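Side-chain contacts in peroxisomal acyl-coenzyme A oxidase 1 (PDB 1W07), which oxidises long- and medium-chain acyl-CoAs to 2-trans-enoyl-CoAs with FAD and molecular oxygen, releasing hydrogen peroxide in peroxisomal beta-oxidation: residues K158-V163 and V261-E266; I225-K228 and Y234-M237; L552-Y557 and Y593-P598. The protein carries 1 engineered substitution. All blocks are in the same frame, centred on the assembly; numbering follows the deposited sequence.

Contact 1: residues K158-V163 and V261-E266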
loop_
_atom_site.group_PDB
_atom_site.type_symbol
_atom_site.label_atom_id
_atom_site.label_comp_id
_atom_site.label_asym_id
_atom_site.label_seq_id
_atom_site.Cartn_x
_atom_site.Cartn_y
_atom_site.Cartn_z
ATOM N N LYS B 158 33.891 -14.495 39.315
ATOM C CA LYS B 158 34.043 -14.026 40.684
ATOM C C LYS B 158 32.734 -13.654 41.370
ATOM O O LYS B 158 32.681 -13.542 42.595
ATOM C CB LYS B 158 35.009 -12.833 40.724
ATOM C CG LYS B 158 36.426 -13.157 40.257
ATOM C CD LYS B 158 37.014 -14.348 41.021
ATOM C CE LYS B 158 38.511 -14.525 40.771
ATOM N NZ LYS B 158 39.293 -13.384 41.326
ATOM N N THR B 159 31.677 -13.463 40.591
ATOM C CA THR B 159 30.387 -13.099 41.168
ATOM C C THR B 159 29.291 -14.043 40.674
ATOM O O THR B 159 28.154 -13.997 41.146
ATOM C CB THR B 159 29.996 -11.648 40.795
ATOM O OG1 THR B 159 29.842 -11.545 39.374
ATOM C CG2 THR B 159 31.077 -10.670 41.247
ATOM N N ASP B 160 29.640 -14.911 39.732
ATOM C CA ASP B 160 28.684 -15.853 39.172
ATOM C C ASP B 160 27.503 -15.101 38.545
ATOM O O ASP B 160 26.335 -15.456 38.744
ATOM C CB ASP B 160 28.198 -16.817 40.254
ATOM C CG ASP B 160 27.485 -18.019 39.677
ATOM O OD1 ASP B 160 27.974 -18.570 38.663
ATOM O OD2 ASP B 160 26.446 -18.424 40.239
ATOM N N GLU B 161 27.820 -14.060 37.779
ATOM C CA GLU B 161 26.797 -13.256 37.117
ATOM C C GLU B 161 27.148 -12.974 35.660
ATOM O O GLU B 161 28.306 -13.048 35.257
ATOM C CB GLU B 161 26.627 -11.914 37.835
ATOM C CG GLU B 161 26.223 -11.997 39.296
ATOM C CD GLU B 161 25.988 -10.627 39.902
ATOM O OE1 GLU B 161 26.947 -9.828 39.972
ATOM O OE2 GLU B 161 24.839 -10.339 40.304
ATOM N N PHE B 162 26.137 -12.655 34.865
ATOM C CA PHE B 162 26.364 -12.312 33.468
ATOM C C PHE B 162 26.245 -10.801 33.353
ATOM O O PHE B 162 25.267 -10.215 33.806
ATOM C CB PHE B 162 25.328 -12.978 32.560
ATOM C CG PHE B 162 25.759 -14.310 32.026
ATOM C CD1 PHE B 162 25.128 -15.482 32.428
ATOM C CD2 PHE B 162 26.801 -14.388 31.112
ATOM C CE1 PHE B 162 25.530 -16.712 31.923
ATOM C CE2 PHE B 162 27.210 -15.602 30.604
ATOM C CZ PHE B 162 26.575 -16.770 31.006
ATOM N N VAL B 163 27.254 -10.168 32.766
ATOM C CA VAL B 163 27.231 -8.722 32.596
ATOM C C VAL B 163 26.677 -8.386 31.213
ATOM O O VAL B 163 27.364 -8.560 30.206
ATOM C CB VAL B 163 28.643 -8.121 32.722
ATOM C CG1 VAL B 163 28.592 -6.619 32.492
ATOM C CG2 VAL B 163 29.234 -8.445 34.099
ATOM N N VAL B 261 26.780 -23.095 30.857
ATOM C CA VAL B 261 27.952 -22.323 31.235
ATOM C C VAL B 261 28.199 -22.610 32.707
ATOM O O VAL B 261 27.561 -22.012 33.581
ATOM C CB VAL B 261 27.729 -20.810 31.055
ATOM C CG1 VAL B 261 28.918 -20.044 31.613
ATOM C CG2 VAL B 261 27.524 -20.485 29.582
ATOM N N THR B 262 29.115 -23.539 32.975
ATOM C CA THR B 262 29.458 -23.947 34.337
ATOM C C THR B 262 29.854 -22.776 35.219
ATOM O O THR B 262 30.066 -21.662 34.740
ATOM C CB THR B 262 30.637 -24.930 34.337
ATOM O OG1 THR B 262 31.848 -24.212 34.063
ATOM C CG2 THR B 262 30.435 -26.001 33.273
ATOM N N ARG B 263 29.966 -23.046 36.515
ATOM C CA ARG B 263 30.360 -22.035 37.489
ATOM C C ARG B 263 31.761 -21.504 37.215
ATOM O O ARG B 263 32.107 -20.407 37.650
ATOM C CB ARG B 263 30.292 -22.621 38.908
ATOM C CG ARG B 263 29.003 -22.319 39.650
ATOM C CD ARG B 263 29.260 -21.372 40.823
ATOM N NE ARG B 263 30.131 -20.254 40.458
ATOM C CZ ARG B 263 30.532 -19.311 41.309
ATOM N NH1 ARG B 263 30.136 -19.341 42.576
ATOM N NH2 ARG B 263 31.341 -18.343 40.899
ATOM N N GLU B 264 32.572 -22.285 36.503
ATOM C CA GLU B 264 33.933 -21.861 36.173
ATOM C C GLU B 264 34.012 -21.173 34.812
ATOM O O GLU B 264 35.103 -20.930 34.297
ATOM C CB GLU B 264 34.898 -23.045 36.184
ATOM C CG GLU B 264 35.154 -23.613 37.561
ATOM C CD GLU B 264 36.345 -24.532 37.578
ATOM O OE1 GLU B 264 36.383 -25.470 36.750
ATOM O OE2 GLU B 264 37.243 -24.321 38.423
ATOM N N GLY B 265 32.859 -20.869 34.227
ATOM C CA GLY B 265 32.843 -20.194 32.940
ATOM C C GLY B 265 33.111 -21.066 31.726
ATOM O O GLY B 265 33.518 -20.565 30.678
ATOM N N GLU B 266 32.881 -22.367 31.859
ATOM C CA GLU B 266 33.097 -23.286 30.757
ATOM C C GLU B 266 31.837 -23.410 29.911
ATOM O O GLU B 266 30.750 -23.658 30.434
ATOM C CB GLU B 266 33.487 -24.670 31.282
ATOM C CG GLU B 266 34.863 -24.729 31.921
ATOM C CD GLU B 266 35.968 -24.386 30.945
ATOM O OE1 GLU B 266 35.964 -24.945 29.827
ATOM O OE2 GLU B 266 36.842 -23.564 31.295
#

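Contact 2: residues I225-K228 and Y234-M237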
loop_
_atom_site.group_PDB
_atom_site.type_symbol
_atom_site.label_atom_id
_atom_site.label_comp_id
_atom_site.label_asym_id
_atom_site.label_seq_id
_atom_site.Cartn_x
_atom_site.Cartn_y
_atom_site.Cartn_z
ATOM N N ILE B 225 9.581 3.615 21.250
ATOM C CA ILE B 225 10.297 4.096 20.065
ATOM C C ILE B 225 9.557 5.129 19.216
ATOM O O ILE B 225 10.134 5.682 18.279
ATOM C CB ILE B 225 10.698 2.937 19.143
ATOM C CG1 ILE B 225 9.444 2.216 18.616
ATOM C CG2 ILE B 225 11.596 1.965 19.894
ATOM C CD1 ILE B 225 9.759 1.206 17.534
ATOM N N GLY B 226 8.295 5.393 19.535
ATOM C CA GLY B 226 7.575 6.393 18.766
ATOM C C GLY B 226 6.337 5.933 18.016
ATOM O O GLY B 226 6.027 4.745 17.945
ATOM N N THR B 227 5.629 6.903 17.445
ATOM C CA THR B 227 4.402 6.648 16.712
ATOM C C THR B 227 4.669 5.926 15.399
ATOM O O THR B 227 5.626 6.225 14.681
ATOM C CB THR B 227 3.630 7.969 16.448
ATOM O OG1 THR B 227 3.291 8.560 17.702
ATOM C CG2 THR B 227 2.346 7.705 15.664
ATOM N N LYS B 228 3.805 4.973 15.083
ATOM C CA LYS B 228 3.953 4.173 13.882
ATOM C C LYS B 228 2.868 4.449 12.849
ATOM O O LYS B 228 1.874 5.118 13.113
ATOM C CB LYS B 228 3.945 2.688 14.267
ATOM C CG LYS B 228 5.205 2.259 15.048
ATOM C CD LYS B 228 4.924 1.281 16.189
ATOM C CE LYS B 228 4.024 1.898 17.243
ATOM N NZ LYS B 228 3.918 1.018 18.433
ATOM N N TYR B 234 -0.975 -0.400 15.304
ATOM C CA TYR B 234 0.035 -0.855 16.251
ATOM C C TYR B 234 0.410 0.209 17.277
ATOM O O TYR B 234 1.280 -0.020 18.118
ATOM C CB TYR B 234 1.304 -1.299 15.509
ATOM C CG TYR B 234 1.524 -2.795 15.468
ATOM C CD1 TYR B 234 0.873 -3.595 14.526
ATOM C CD2 TYR B 234 2.385 -3.415 16.379
ATOM C CE1 TYR B 234 1.076 -4.976 14.494
ATOM C CE2 TYR B 234 2.592 -4.794 16.353
ATOM C CZ TYR B 234 1.932 -5.567 15.404
ATOM O OH TYR B 234 2.136 -6.924 15.352
ATOM N N ASN B 235 -0.241 1.364 17.230
ATOM C CA ASN B 235 0.105 2.406 18.178
ATOM C C ASN B 235 -0.391 2.132 19.593
ATOM O O ASN B 235 -0.066 2.864 20.529
ATOM C CB ASN B 235 -0.346 3.756 17.648
ATOM C CG ASN B 235 0.569 4.249 16.543
ATOM O OD1 ASN B 235 1.769 4.423 16.756
ATOM N ND2 ASN B 235 0.015 4.458 15.357
ATOM N N SER B 236 -1.150 1.051 19.751
ATOM C CA SER B 236 -1.634 0.639 21.061
ATOM C C SER B 236 -0.530 -0.235 21.670
ATOM O O SER B 236 -0.548 -0.534 22.868
ATOM C CB SER B 236 -2.912 -0.183 20.926
ATOM O OG SER B 236 -2.736 -1.235 19.998
ATOM N N MET B 237 0.418 -0.646 20.827
ATOM C CA MET B 237 1.536 -1.483 21.249
ATOM C C MET B 237 2.691 -0.594 21.673
ATOM O O MET B 237 3.014 0.388 20.999
ATOM C CB MET B 237 1.996 -2.388 20.095
ATOM C CG MET B 237 3.209 -3.300 20.388
ATOM S SD MET B 237 2.801 -4.726 21.452
ATOM C CE MET B 237 1.962 -5.840 20.299
#

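Contact 3: residues L552-Y557 and Y593-P598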
loop_
_atom_site.group_PDB
_atom_site.type_symbol
_atom_site.label_atom_id
_atom_site.label_comp_id
_atom_site.label_asym_id
_atom_site.label_seq_id
_atom_site.Cartn_x
_atom_site.Cartn_y
_atom_site.Cartn_z
ATOM N N LEU B 552 -15.496 -24.001 -4.066
ATOM C CA LEU B 552 -14.080 -24.061 -3.713
ATOM C C LEU B 552 -13.268 -24.396 -4.969
ATOM O O LEU B 552 -12.140 -23.926 -5.150
ATOM C CB LEU B 552 -13.836 -25.119 -2.633
ATOM C CG LEU B 552 -14.436 -24.786 -1.262
ATOM C CD1 LEU B 552 -14.188 -25.935 -0.292
ATOM C CD2 LEU B 552 -13.814 -23.492 -0.744
ATOM N N ASN B 553 -13.855 -25.205 -5.845
ATOM C CA ASN B 553 -13.201 -25.592 -7.091
ATOM C C ASN B 553 -13.035 -24.342 -7.949
ATOM O O ASN B 553 -11.975 -24.114 -8.538
ATOM C CB ASN B 553 -14.039 -26.637 -7.833
ATOM C CG ASN B 553 -13.310 -27.225 -9.020
ATOM O OD1 ASN B 553 -12.552 -28.187 -8.889
ATOM N ND2 ASN B 553 -13.515 -26.631 -10.187
ATOM N N ASN B 554 -14.081 -23.525 -8.013
ATOM C CA ASN B 554 -14.013 -22.281 -8.783
ATOM C C ASN B 554 -12.857 -21.411 -8.284
ATOM O O ASN B 554 -12.040 -20.945 -9.065
ATOM C CB ASN B 554 -15.330 -21.480 -8.664
ATOM C CG ASN B 554 -16.499 -22.108 -9.421
ATOM O OD1 ASN B 554 -16.316 -22.758 -10.454
ATOM N ND2 ASN B 554 -17.712 -21.872 -8.930
ATOM N N LEU B 555 -12.802 -21.186 -6.974
ATOM C CA LEU B 555 -11.756 -20.359 -6.385
ATOM C C LEU B 555 -10.374 -20.977 -6.602
ATOM O O LEU B 555 -9.413 -20.271 -6.916
ATOM C CB LEU B 555 -12.017 -20.160 -4.886
ATOM C CG LEU B 555 -13.307 -19.419 -4.504
ATOM C CD1 LEU B 555 -13.457 -19.368 -2.969
ATOM C CD2 LEU B 555 -13.272 -18.015 -5.119
ATOM N N CYS B 556 -10.277 -22.295 -6.451
ATOM C CA CYS B 556 -9.009 -22.984 -6.643
ATOM C C CYS B 556 -8.409 -22.663 -7.995
ATOM O O CYS B 556 -7.232 -22.312 -8.079
ATOM C CB CYS B 556 -9.179 -24.503 -6.524
ATOM S SG CYS B 556 -7.685 -25.475 -6.887
ATOM N N TYR B 557 -9.200 -22.785 -9.061
ATOM C CA TYR B 557 -8.660 -22.520 -10.384
ATOM C C TYR B 557 -8.544 -21.049 -10.740
ATOM O O TYR B 557 -7.780 -20.688 -11.640
ATOM C CB TYR B 557 -9.428 -23.318 -11.447
ATOM C CG TYR B 557 -9.160 -24.792 -11.303
ATOM C CD1 TYR B 557 -9.968 -25.589 -10.489
ATOM C CD2 TYR B 557 -8.023 -25.373 -11.871
ATOM C CE1 TYR B 557 -9.642 -26.921 -10.237
ATOM C CE2 TYR B 557 -7.695 -26.705 -11.620
ATOM C CZ TYR B 557 -8.497 -27.468 -10.805
ATOM O OH TYR B 557 -8.113 -28.758 -10.515
ATOM N N TYR B 593 -14.964 -16.064 -13.218
ATOM C CA TYR B 593 -15.380 -14.852 -12.528
ATOM C C TYR B 593 -16.915 -14.767 -12.589
ATOM O O TYR B 593 -17.584 -14.564 -11.565
ATOM C CB TYR B 593 -14.768 -13.617 -13.187
ATOM C CG TYR B 593 -13.265 -13.449 -12.967
ATOM C CD1 TYR B 593 -12.615 -14.023 -11.875
ATOM C CD2 TYR B 593 -12.511 -12.648 -13.821
ATOM C CE1 TYR B 593 -11.235 -13.801 -11.635
ATOM C CE2 TYR B 593 -11.143 -12.411 -13.601
ATOM C CZ TYR B 593 -10.513 -12.987 -12.506
ATOM O OH TYR B 593 -9.167 -12.722 -12.294
ATOM N N THR B 594 -17.465 -14.927 -13.793
ATOM C CA THR B 594 -18.908 -14.889 -14.003
ATOM C C THR B 594 -19.621 -15.922 -13.145
ATOM O O THR B 594 -20.731 -15.686 -12.685
ATOM C CB THR B 594 -19.235 -15.137 -15.476
ATOM O OG1 THR B 594 -18.654 -14.083 -16.253
ATOM C CG2 THR B 594 -20.764 -15.182 -15.717
ATOM N N GLN B 595 -18.985 -17.070 -12.930
ATOM C CA GLN B 595 -19.594 -18.105 -12.109
ATOM C C GLN B 595 -19.544 -17.755 -10.625
ATOM O O GLN B 595 -20.468 -18.061 -9.869
ATOM C CB GLN B 595 -18.897 -19.445 -12.342
ATOM C CG GLN B 595 -19.204 -20.044 -13.696
ATOM C CD GLN B 595 -18.339 -21.238 -14.027
ATOM O OE1 GLN B 595 -18.327 -22.231 -13.304
ATOM N NE2 GLN B 595 -17.609 -21.146 -15.131
ATOM N N VAL B 596 -18.470 -17.101 -10.199
ATOM C CA VAL B 596 -18.321 -16.738 -8.794
ATOM C C VAL B 596 -19.135 -15.513 -8.412
ATOM O O VAL B 596 -19.554 -15.377 -7.259
ATOM C CB VAL B 596 -16.827 -16.515 -8.453
ATOM C CG1 VAL B 596 -16.670 -15.821 -7.089
ATOM C CG2 VAL B 596 -16.129 -17.857 -8.446
ATOM N N ARG B 597 -19.366 -14.632 -9.382
ATOM C CA ARG B 597 -20.120 -13.394 -9.155
ATOM C C ARG B 597 -21.360 -13.502 -8.268
ATOM O O ARG B 597 -21.499 -12.753 -7.296
ATOM C CB ARG B 597 -20.514 -12.773 -10.499
ATOM C CG ARG B 597 -21.626 -11.699 -10.425
ATOM C CD ARG B 597 -21.237 -10.510 -9.573
ATOM N NE ARG B 597 -22.345 -9.556 -9.464
ATOM C CZ ARG B 597 -23.229 -9.544 -8.472
ATOM N NH1 ARG B 597 -23.140 -10.428 -7.482
ATOM N NH2 ARG B 597 -24.195 -8.641 -8.466
ATOM N N PRO B 598 -22.288 -14.424 -8.598
ATOM C CA PRO B 598 -23.498 -14.568 -7.790
ATOM C C PRO B 598 -23.247 -15.156 -6.408
ATOM O O PRO B 598 -24.072 -15.020 -5.497
ATOM C CB PRO B 598 -24.405 -15.430 -8.672
ATOM C CG PRO B 598 -23.422 -16.304 -9.413
ATOM C CD PRO B 598 -22.311 -15.333 -9.763
#

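Contact 1: residues K158-V163 and V261-E266
Asp160 and Arg263 form a salt bridge in which their flat groups stack rather than meet through a directed hydrogen bond. The carboxylate and guanidinium planes lie 25° apart, and Asp160 CB sits 3.5 Å above the guanidinium plane of Arg263, over its centre. Asp160 OD1 comes within 3.3 Å of Arg263 NE, but from well outside the guanidinium plane, so attraction of charge draws the groups together while no N-H points at the oxygen. The same OD1 has its stronger partner in Arg251, giving the aspartate two positive neighbours, which would probably favour its ionised form. Bends at chi2 and chi3 bring the arginine head over the aspartate.

Asp160 begins a G1 beta bulge: it and Glu161 both face Asp156 in the antiparallel pair of strands 152-156 and 161-165, part of the beta-rich middle domain of the acyl-CoA dehydrogenase fold. Two residues on, Phe162 sends CZ toward the fork of Val261, meeting CG1 and CG2 of that valine at 4.1 Å each; a branched apolar residue suits this ring, which also meets the Phe204 ring edge-to-face. Beyond Val261 the chain reverses in a type I turn from Thr262 to Gly265. Thr262 OG1 accepts the N-H of Glu264 at 3.2 Å, making an ST turn, and that of Glu266 at 3.1 Å, while the positive phi of Gly265 favours glycine.

Contact 2: residues I225-K228 and Y234-M237
Lys228 folds its side chain back past Asn235 to reach the backbone of the opposing segment. Its CB lies 3.7 Å from Asn235 OD1, and bends at chi2 and chi3 turn the aliphatic chain so that CD passes 4.5 Å from Tyr234 CB. CE then rests 3.4 Å from Asn235 OD1. At the tip, NZ donates to Tyr234 O over 2.9 Å, arriving above the carbonyl plane; Met237 N reaches that oxygen from the opposite face, so two donors grip it. Asn239 OD1 takes a further bond from NZ. A long, flexible chain ending in several N-H groups suits this buried site, where carbonyl oxygens gather.

Asn235 reads the backbone of Lys228 with both ends of its amide. OD1 accepts from Lys228 N at 2.7 Å on a lone pair, nearly straight at 176°, and ND2 donates to Lys228 O at 3.0 Å, with that oxygen close to the amide plane. A leucine here would probably leave both the N-H and the C=O of Lys228 without these mates. Thr227 CG2 packs 3.5 Å from Asn235 OD1, while the Thr227 hydroxyl hydrogen-bonds Asp636 of the second subunit. Tyr234 touches FAD, and Tyr404 of the second subunit packs on Lys228 and Tyr234: this braced connection between strands 220-224 and 240-244 belongs to the flavin site at the dimer interface, characteristic of the acyl-CoA dehydrogenase and oxidase superfamily.

Contact 3: residues L552-Y557 and Y593-P598
Asn554 faces both Gln595 and Val596 from helix 548-566, and the nearest pair of CA atoms between the two segments is that of Asn554 and Val596, 7.0 Å apart. Its CB packs 3.7 Å from Val596 CG2, so the polar residue begins with an apolar contact. With CG set beside the backbone N (chi1 -72°), its amide reaches Gln595 instead. There Asn554 OD1 stands 3.5 Å from Gln595 OE1, with the amide planes 89° apart: two oxygens meet, and no hydrogen bond links the pair. Gln595 NE2 turns back to Ser591 in its own helix, while Asn554 ND2 makes a weak bond to Gln551, so each amide finds a partner at home. Amides suit a place where they can bond within their own helix.

Next in sequence, Leu555 adds an apolar contact. Its CD2 comes 4.4 Å from Val596 CG2, and the same leucine also packs on Tyr342 and Phe535, filling the space between three neighbouring helices. The compact, branched valine fits against both Asn554 CB and Leu555, and Val596 also meets Ile558, one turn on from Asn554. Side-chain packing of helix 548-566 against helix 579-596 in this way is typical of the helical bundle that forms the C-terminal domain of acyl-CoA oxidases.

Contacts 1 and 2 belong to the beta-rich part of the chain, with contact 2 nested along the sequence inside the loop closed by contact 1, yet their centres are about 38 Å apart. Contact 3, in the C-terminal helices, follows both in sequence and lies across the chain's centre from them. No two contacts share a strand or helix. Contact 1 is only partly buried and relies on charge together with a small apolar pair, at the periphery of the chain. Contact 2 is buried beside the cofactor and second subunit, and uses directed hydrogen bonds to backbone groups. Contact 3, also buried, has no hydrogen bond across it and depends on apolar contact between helices.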